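Local coordinates for protein glutaconate coenzyme a-transferase (Acidaminococcus fermentans, PDB 1POI) that transfers the CoA moiety from acetyl-CoA to glutaconate or (R)-2-hydroxyglutarate, a step in L-glutamate degradation by the hydroxyglutarate pathway, at residues V169-Q181 against Q196-I208. Residues are numbered along the deposited sequence; the frame is centred on the assembly and turned at random.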
loop_
_atom_site.group_PDB
_atom_site.type_symbol
_atom_site.label_atom_id
_atom_site.label_comp_id
_atom_site.label_asym_id
_atom_site.label_seq_id
_atom_site.Cartn_x
_atom_site.Cartn_y
_atom_site.Cartn_z
ATOM N N VAL A 169 -22.833 -19.144 -28.310
ATOM C CA VAL A 169 -22.180 -18.890 -27.023
ATOM C C VAL A 169 -21.807 -20.275 -26.465
ATOM O O VAL A 169 -22.652 -21.161 -26.366
ATOM C CB VAL A 169 -23.142 -18.148 -26.079
ATOM C CG1 VAL A 169 -22.658 -18.199 -24.674
ATOM C CG2 VAL A 169 -23.253 -16.722 -26.502
ATOM N N PRO A 170 -20.537 -20.488 -26.123
ATOM C CA PRO A 170 -20.078 -21.773 -25.599
ATOM C C PRO A 170 -20.527 -22.105 -24.174
ATOM O O PRO A 170 -20.711 -21.214 -23.357
ATOM C CB PRO A 170 -18.564 -21.637 -25.695
ATOM C CG PRO A 170 -18.353 -20.211 -25.318
ATOM C CD PRO A 170 -19.449 -19.493 -26.097
ATOM N N GLN A 171 -20.701 -23.396 -23.886
ATOM C CA GLN A 171 -21.111 -23.879 -22.566
ATOM C C GLN A 171 -19.926 -24.601 -21.947
ATOM O O GLN A 171 -19.615 -25.739 -22.279
ATOM C CB GLN A 171 -22.299 -24.818 -22.701
ATOM C CG GLN A 171 -23.487 -24.144 -23.349
ATOM C CD GLN A 171 -24.739 -24.980 -23.271
ATOM O OE1 GLN A 171 -25.318 -25.161 -22.190
ATOM N NE2 GLN A 171 -25.171 -25.502 -24.416
ATOM N N VAL A 172 -19.276 -23.926 -21.024
ATOM C CA VAL A 172 -18.082 -24.435 -20.409
ATOM C C VAL A 172 -18.349 -25.244 -19.144
ATOM O O VAL A 172 -18.870 -24.722 -18.157
ATOM C CB VAL A 172 -17.115 -23.242 -20.139
ATOM C CG1 VAL A 172 -15.779 -23.738 -19.603
ATOM C CG2 VAL A 172 -16.927 -22.421 -21.432
ATOM N N ASP A 173 -17.932 -26.506 -19.154
ATOM C CA ASP A 173 -18.141 -27.375 -18.016
ATOM C C ASP A 173 -17.210 -27.031 -16.884
ATOM O O ASP A 173 -17.664 -26.851 -15.757
ATOM C CB ASP A 173 -17.967 -28.839 -18.416
ATOM C CG ASP A 173 -18.988 -29.286 -19.429
ATOM O OD1 ASP A 173 -20.186 -28.960 -19.245
ATOM O OD2 ASP A 173 -18.606 -29.961 -20.408
ATOM N N VAL A 174 -15.904 -27.010 -17.169
ATOM C CA VAL A 174 -14.879 -26.671 -16.162
ATOM C C VAL A 174 -13.986 -25.513 -16.639
ATOM O O VAL A 174 -13.622 -25.407 -17.831
ATOM C CB VAL A 174 -13.915 -27.836 -15.855
ATOM C CG1 VAL A 174 -13.358 -27.704 -14.453
ATOM C CG2 VAL A 174 -14.583 -29.156 -16.033
ATOM N N ALA A 175 -13.636 -24.653 -15.696
ATOM C CA ALA A 175 -12.756 -23.532 -15.964
ATOM C C ALA A 175 -11.588 -23.698 -15.002
ATOM O O ALA A 175 -11.801 -23.975 -13.798
ATOM C CB ALA A 175 -13.452 -22.254 -15.698
ATOM N N ILE A 176 -10.362 -23.627 -15.531
ATOM C CA ILE A 176 -9.169 -23.752 -14.684
ATOM C C ILE A 176 -8.316 -22.512 -14.868
ATOM O O ILE A 176 -7.930 -22.185 -16.002
ATOM C CB ILE A 176 -8.358 -25.027 -15.006
ATOM C CG1 ILE A 176 -9.243 -26.270 -14.769
ATOM C CG2 ILE A 176 -7.127 -25.099 -14.108
ATOM C CD1 ILE A 176 -8.811 -27.516 -15.490
ATOM N N ILE A 177 -8.106 -21.779 -13.769
ATOM C CA ILE A 177 -7.305 -20.546 -13.777
ATOM C C ILE A 177 -6.270 -20.472 -12.622
ATOM O O ILE A 177 -6.460 -21.064 -11.542
ATOM C CB ILE A 177 -8.211 -19.258 -13.746
ATOM C CG1 ILE A 177 -8.830 -19.060 -12.366
ATOM C CG2 ILE A 177 -9.289 -19.313 -14.816
ATOM C CD1 ILE A 177 -9.836 -17.933 -12.343
ATOM N N HIS A 178 -5.182 -19.739 -12.846
ATOM C CA HIS A 178 -4.153 -19.610 -11.821
ATOM C C HIS A 178 -4.078 -18.179 -11.270
ATOM O O HIS A 178 -3.917 -17.228 -12.024
ATOM C CB HIS A 178 -2.792 -20.026 -12.382
ATOM C CG HIS A 178 -1.730 -20.099 -11.339
ATOM N ND1 HIS A 178 -1.718 -21.078 -10.374
ATOM C CD2 HIS A 178 -0.750 -19.233 -11.007
ATOM C CE1 HIS A 178 -0.788 -20.804 -9.478
ATOM N NE2 HIS A 178 -0.187 -19.687 -9.841
ATOM N N ALA A 179 -4.146 -18.021 -9.961
ATOM C CA ALA A 179 -4.120 -16.689 -9.391
ATOM C C ALA A 179 -3.097 -16.568 -8.269
ATOM O O ALA A 179 -2.623 -17.583 -7.749
ATOM C CB ALA A 179 -5.491 -16.358 -8.882
ATOM N N GLN A 180 -2.787 -15.335 -7.860
ATOM C CA GLN A 180 -1.798 -15.118 -6.809
ATOM C C GLN A 180 -2.287 -15.378 -5.403
ATOM O O GLN A 180 -1.514 -15.826 -4.560
ATOM C CB GLN A 180 -1.174 -13.733 -6.895
ATOM C CG GLN A 180 -0.359 -13.514 -8.146
ATOM C CD GLN A 180 -1.231 -13.129 -9.296
ATOM O OE1 GLN A 180 -2.450 -13.201 -9.201
ATOM N NE2 GLN A 180 -0.636 -12.646 -10.359
ATOM N N GLN A 181 -3.554 -15.099 -5.132
ATOM C CA GLN A 181 -4.102 -15.341 -3.787
ATOM C C GLN A 181 -5.575 -15.750 -3.860
ATOM O O GLN A 181 -6.316 -15.311 -4.764
ATOM C CB GLN A 181 -3.991 -14.087 -2.910
ATOM C CG GLN A 181 -2.619 -13.451 -2.826
ATOM C CD GLN A 181 -2.683 -12.086 -2.200
ATOM O OE1 GLN A 181 -3.146 -11.132 -2.829
ATOM N NE2 GLN A 181 -2.246 -11.980 -0.948
ATOM N N GLN A 196 -9.075 -13.836 -20.052
ATOM C CA GLN A 196 -10.424 -14.402 -19.982
ATOM C C GLN A 196 -10.732 -15.038 -18.635
ATOM O O GLN A 196 -11.817 -15.546 -18.407
ATOM C CB GLN A 196 -10.587 -15.472 -21.045
ATOM C CG GLN A 196 -9.810 -16.744 -20.718
ATOM C CD GLN A 196 -8.366 -16.735 -21.187
ATOM O OE1 GLN A 196 -7.820 -15.709 -21.631
ATOM N NE2 GLN A 196 -7.743 -17.887 -21.111
ATOM N N ASP A 197 -9.802 -14.962 -17.714
ATOM C CA ASP A 197 -9.988 -15.611 -16.434
ATOM C C ASP A 197 -11.254 -15.422 -15.633
ATOM O O ASP A 197 -11.764 -16.405 -15.104
ATOM C CB ASP A 197 -8.760 -15.411 -15.562
ATOM C CG ASP A 197 -7.560 -16.103 -16.123
ATOM O OD1 ASP A 197 -7.466 -16.235 -17.363
ATOM O OD2 ASP A 197 -6.698 -16.507 -15.331
ATOM N N VAL A 198 -11.762 -14.190 -15.522
ATOM C CA VAL A 198 -12.986 -13.938 -14.741
ATOM C C VAL A 198 -14.262 -14.404 -15.481
ATOM O O VAL A 198 -15.198 -14.942 -14.875
ATOM C CB VAL A 198 -13.063 -12.456 -14.312
ATOM C CG1 VAL A 198 -14.292 -12.197 -13.456
ATOM C CG2 VAL A 198 -11.831 -12.095 -13.498
ATOM N N ASP A 199 -14.264 -14.225 -16.800
ATOM C CA ASP A 199 -15.361 -14.644 -17.656
ATOM C C ASP A 199 -15.567 -16.160 -17.519
ATOM O O ASP A 199 -16.640 -16.617 -17.157
ATOM C CB ASP A 199 -15.036 -14.353 -19.122
ATOM C CG ASP A 199 -15.336 -12.921 -19.538
ATOM O OD1 ASP A 199 -16.005 -12.152 -18.798
ATOM O OD2 ASP A 199 -14.916 -12.574 -20.660
ATOM N N ILE A 200 -14.536 -16.939 -17.813
ATOM C CA ILE A 200 -14.639 -18.394 -17.730
ATOM C C ILE A 200 -14.907 -18.965 -16.324
ATOM O O ILE A 200 -15.311 -20.126 -16.203
ATOM C CB ILE A 200 -13.435 -19.099 -18.419
ATOM C CG1 ILE A 200 -12.120 -18.868 -17.649
ATOM C CG2 ILE A 200 -13.278 -18.543 -19.796
ATOM C CD1 ILE A 200 -10.911 -19.628 -18.198
ATOM N N ALA A 201 -14.691 -18.173 -15.271
ATOM C CA ALA A 201 -14.980 -18.644 -13.893
ATOM C C ALA A 201 -16.430 -18.277 -13.539
ATOM O O ALA A 201 -16.916 -18.625 -12.464
ATOM C CB ALA A 201 -14.040 -18.004 -12.872
ATOM N N GLU A 202 -17.040 -17.435 -14.370
ATOM C CA GLU A 202 -18.412 -17.034 -14.179
ATOM C C GLU A 202 -19.260 -17.973 -15.039
ATOM O O GLU A 202 -20.306 -18.458 -14.588
ATOM C CB GLU A 202 -18.636 -15.572 -14.595
ATOM C CG GLU A 202 -20.097 -15.134 -14.480
ATOM C CD GLU A 202 -20.305 -13.622 -14.362
ATOM O OE1 GLU A 202 -19.789 -12.861 -15.206
ATOM O OE2 GLU A 202 -21.018 -13.193 -13.429
ATOM N N ALA A 203 -18.790 -18.230 -16.260
ATOM C CA ALA A 203 -19.469 -19.104 -17.205
ATOM C C ALA A 203 -19.459 -20.566 -16.802
ATOM O O ALA A 203 -20.511 -21.153 -16.594
ATOM C CB ALA A 203 -18.882 -18.958 -18.581
ATOM N N ALA A 204 -18.273 -21.155 -16.680
ATOM C CA ALA A 204 -18.131 -22.572 -16.333
ATOM C C ALA A 204 -19.017 -23.032 -15.211
ATOM O O ALA A 204 -19.250 -22.299 -14.268
ATOM C CB ALA A 204 -16.693 -22.897 -15.988
ATOM N N LYS A 205 -19.516 -24.257 -15.344
ATOM C CA LYS A 205 -20.364 -24.856 -14.340
ATOM C C LYS A 205 -19.550 -25.133 -13.109
ATOM O O LYS A 205 -20.032 -24.943 -11.997
ATOM C CB LYS A 205 -20.983 -26.155 -14.847
ATOM C CG LYS A 205 -21.808 -26.875 -13.773
ATOM C CD LYS A 205 -22.534 -28.083 -14.316
ATOM C CE LYS A 205 -23.014 -28.993 -13.190
ATOM N NZ LYS A 205 -23.807 -28.257 -12.164
ATOM N N TYR A 206 -18.347 -25.656 -13.319
ATOM C CA TYR A 206 -17.406 -25.959 -12.237
ATOM C C TYR A 206 -16.143 -25.129 -12.445
ATOM O O TYR A 206 -15.676 -25.007 -13.590
ATOM C CB TYR A 206 -17.024 -27.440 -12.241
ATOM C CG TYR A 206 -18.161 -28.351 -11.880
ATOM C CD1 TYR A 206 -18.586 -28.467 -10.558
ATOM C CD2 TYR A 206 -18.858 -29.056 -12.871
ATOM C CE1 TYR A 206 -19.683 -29.249 -10.229
ATOM C CE2 TYR A 206 -19.953 -29.844 -12.557
ATOM C CZ TYR A 206 -20.367 -29.933 -11.234
ATOM O OH TYR A 206 -21.490 -30.674 -10.913
ATOM N N THR A 207 -15.597 -24.553 -11.371
ATOM C CA THR A 207 -14.370 -23.756 -11.485
ATOM C C THR A 207 -13.280 -24.180 -10.518
ATOM O O THR A 207 -13.522 -24.304 -9.305
ATOM C CB THR A 207 -14.610 -22.238 -11.287
ATOM O OG1 THR A 207 -15.399 -21.732 -12.367
ATOM C CG2 THR A 207 -13.278 -21.483 -11.294
ATOM N N ILE A 208 -12.090 -24.419 -11.057
ATOM C CA ILE A 208 -10.949 -24.796 -10.217
ATOM C C ILE A 208 -9.918 -23.664 -10.256
ATOM O O ILE A 208 -9.529 -23.185 -11.353
ATOM C CB ILE A 208 -10.282 -26.126 -10.664
ATOM C CG1 ILE A 208 -11.332 -27.249 -10.714
ATOM C CG2 ILE A 208 -9.181 -26.525 -9.654
ATOM C CD1 ILE A 208 -10.959 -28.400 -11.595
#
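I208 straddles I176 of the neighbouring parallel strand: its N donates to A175 O over 2.8 Å in a nearly straight bond (172°), and its O takes the N-H of I177. The two segments form a beta-alpha-beta crossover, in which strand 174-179 leads, by way of the short strands 181-182 and 188-189, into helix 197-203 and back into the adjacent strand 206-211 of the seven-stranded Rossmann-like sheet. One step earlier, A175 N reaches Y206 O at 3.0 Å. At the strand entrances Y206 N donates to D173 O, and K205 N to V172 O, where the chain leaves the helix. V172 O also receives a CA-H...O contact from A204. On its other edge strand 174-179 pairs with strand 19-22, so it is an interior strand.

The helix runs back nearly antiparallel to strand 174-179, at 148°, their axes 7.5 Å apart, and covers the sheet face bearing A175 and I177. I177 carries much of this packing. Its CG1 sits between the backbone N and carbonyl carbon (chi1 73°), which leaves CG2 against I200 CD1 at 3.8 Å, while CD1 reaches towards A201 CB. I177 and I200 run past one another head to tail. The carboxylate of D197 lies alongside I177, yet its polar ends are claimed by the same chain: OD1 by G24 N, OD2 by a salt bridge to R29. W109 of helix 102-114 packs against I200, and D199 forms a salt bridge with a basic side chain of another protein chain.

On the opposite sheet face, the side chains of I176 and I208 run abreast in a common direction, and I208 CD1 meets V174 CG1 at 3.8 Å.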